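Local coordinates for DUF3298 domain-containing protein (Pseudomonas aeruginosa, PDB 4E72) that is of unknown function but belongs to the DUF3298 family and is probably exported as a lipoprotein, at residues 143-148 with 214-219. Numbering follows the deposited sequence.
Sequences EAFWKQ and NGIVKP
Ile216 reaches across to Ala144 and Phe145 in an apolar helix-to-loop contact between the first turn of helix 142-159 and the loop that follows strand 205-208 of the three-stranded antiparallel sheet. Just before it, Gly215 takes a positive phi of 84°, a backbone conformation that glycine adopts easily, and there the loop turns. Ile216 then uses both branches. Its CG1 arm, beside the backbone N (chi1 -52°), carries CD1 to within 3.4 Å of Ala144 CB, tighter than usual for two carbons; the small methyl of alanine lets the loop come this near the helix. The other branch, CG2, rests against the helix backbone, 3.7 Å from Phe145 CA and equally far from Phe145 CB, and it also lies at the edge of the phenyl ring, near its plane. A beta-branched residue suits this place because its two branches can touch the consecutive residues Ala144 and Phe145 at once. A backbone hydrogen bond between Ile216 and Val138 ties the loop to the chain leading into the helix. Val217 is buried, and a second backbone bond follows between Lys218 and Met136. Phenylalanine suits the helix side: with CG anti to its N (chi1 177°), the ring leaves the helix toward Leu189 and Ile208 of the three-stranded sheet, and Val217 CG2 lies oblique to it, 4.5 Å from Phe145 CD1.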
loop_
_atom_site.group_PDB
_atom_site.type_symbol
_atom_site.label_atom_id
_atom_site.label_comp_id
_atom_site.label_asym_id
_atom_site.label_seq_id
_atom_site.Cartn_x
_atom_site.Cartn_y
_atom_site.Cartn_z
ATOM N N GLU A 143 4.672 16.543 13.140
ATOM C CA GLU A 143 5.511 16.175 14.287
ATOM C C GLU A 143 4.665 15.457 15.356
ATOM O O GLU A 143 5.016 14.336 15.739
ATOM C CB GLU A 143 6.177 17.424 14.884
ATOM N N ALA A 144 3.498 16.050 15.749
ATOM C CA ALA A 144 2.567 15.443 16.714
ATOM C C ALA A 144 2.033 14.074 16.215
ATOM O O ALA A 144 1.862 13.161 17.019
ATOM C CB ALA A 144 1.407 16.387 16.994
ATOM N N PHE A 145 1.799 13.926 14.893
ATOM C CA PHE A 145 1.352 12.650 14.312
ATOM C C PHE A 145 2.407 11.539 14.501
ATOM O O PHE A 145 2.068 10.430 14.934
ATOM C CB PHE A 145 1.023 12.807 12.821
ATOM C CG PHE A 145 0.615 11.524 12.124
ATOM C CD1 PHE A 145 -0.689 11.046 12.221
ATOM C CD2 PHE A 145 1.528 10.816 11.340
ATOM C CE1 PHE A 145 -1.075 9.893 11.547
ATOM C CE2 PHE A 145 1.146 9.656 10.683
ATOM C CZ PHE A 145 -0.153 9.191 10.803
ATOM N N TRP A 146 3.681 11.839 14.214
ATOM C CA TRP A 146 4.705 10.805 14.327
ATOM C C TRP A 146 5.012 10.504 15.795
ATOM O O TRP A 146 5.438 9.387 16.086
ATOM C CB TRP A 146 5.951 11.119 13.488
ATOM C CG TRP A 146 5.644 11.110 12.016
ATOM C CD1 TRP A 146 5.508 12.198 11.206
ATOM C CD2 TRP A 146 5.305 9.963 11.210
ATOM N NE1 TRP A 146 5.172 11.801 9.932
ATOM C CE2 TRP A 146 5.009 10.437 9.914
ATOM C CE3 TRP A 146 5.244 8.579 11.452
ATOM C CZ2 TRP A 146 4.666 9.577 8.863
ATOM C CZ3 TRP A 146 4.859 7.736 10.428
ATOM C CH2 TRP A 146 4.581 8.232 9.146
ATOM N N LYS A 147 4.686 11.436 16.720
ATOM C CA LYS A 147 4.813 11.188 18.161
ATOM C C LYS A 147 3.804 10.136 18.590
ATOM O O LYS A 147 4.161 9.271 19.383
ATOM C CB LYS A 147 4.638 12.471 18.995
ATOM C CG LYS A 147 5.813 13.441 18.868
ATOM C CD LYS A 147 7.017 13.092 19.740
ATOM C CE LYS A 147 8.063 14.191 19.717
ATOM N NZ LYS A 147 7.614 15.437 20.413
ATOM N N GLN A 148 2.569 10.162 18.020
ATOM C CA GLN A 148 1.517 9.163 18.276
ATOM C C GLN A 148 1.845 7.838 17.601
ATOM O O GLN A 148 1.487 6.780 18.116
ATOM C CB GLN A 148 0.129 9.658 17.826
ATOM C CG GLN A 148 -0.350 10.933 18.544
ATOM C CD GLN A 148 -0.233 10.848 20.045
ATOM O OE1 GLN A 148 -0.838 9.987 20.683
ATOM N NE2 GLN A 148 0.594 11.707 20.635
ATOM N N ASN A 214 -6.892 13.664 18.095
ATOM C CA ASN A 214 -7.731 14.843 18.279
ATOM C C ASN A 214 -6.866 16.072 18.135
ATOM O O ASN A 214 -5.917 16.237 18.907
ATOM C CB ASN A 214 -8.410 14.829 19.660
ATOM C CG ASN A 214 -9.505 13.805 19.829
ATOM O OD1 ASN A 214 -10.368 13.611 18.968
ATOM N ND2 ASN A 214 -9.545 13.191 20.993
ATOM N N GLY A 215 -7.140 16.883 17.119
ATOM C CA GLY A 215 -6.351 18.084 16.865
ATOM C C GLY A 215 -5.103 17.802 16.053
ATOM O O GLY A 215 -4.273 18.694 15.866
ATOM N N ILE A 216 -4.953 16.537 15.577
ATOM C CA ILE A 216 -3.832 16.095 14.762
ATOM C C ILE A 216 -4.373 15.797 13.361
ATOM O O ILE A 216 -3.942 16.422 12.393
ATOM C CB ILE A 216 -3.018 14.903 15.354
ATOM C CG1 ILE A 216 -2.539 15.102 16.828
ATOM C CG2 ILE A 216 -1.851 14.554 14.457
ATOM C CD1 ILE A 216 -2.004 16.424 17.231
ATOM N N VAL A 217 -5.293 14.832 13.253
ATOM C CA VAL A 217 -5.956 14.485 11.995
ATOM C C VAL A 217 -7.200 15.417 11.885
ATOM O O VAL A 217 -7.817 15.708 12.899
ATOM C CB VAL A 217 -6.309 12.964 11.956
ATOM C CG1 VAL A 217 -7.247 12.638 10.800
ATOM C CG2 VAL A 217 -5.043 12.095 11.876
ATOM N N LYS A 218 -7.508 15.937 10.688
ATOM C CA LYS A 218 -8.672 16.788 10.426
ATOM C C LYS A 218 -9.959 16.098 10.934
ATOM O O LYS A 218 -10.137 14.914 10.671
ATOM C CB LYS A 218 -8.770 17.079 8.927
ATOM C CG LYS A 218 -7.809 18.169 8.469
ATOM C CD LYS A 218 -7.730 18.220 6.972
ATOM C CE LYS A 218 -6.929 19.411 6.508
ATOM N NZ LYS A 218 -6.311 19.165 5.181
ATOM N N PRO A 219 -10.828 16.784 11.727
ATOM C CA PRO A 219 -12.019 16.105 12.287
ATOM C C PRO A 219 -12.980 15.477 11.257
ATOM O O PRO A 219 -13.600 14.458 11.557
ATOM C CB PRO A 219 -12.723 17.214 13.066
ATOM C CG PRO A 219 -11.669 18.220 13.349
ATOM C CD PRO A 219 -10.735 18.184 12.182
#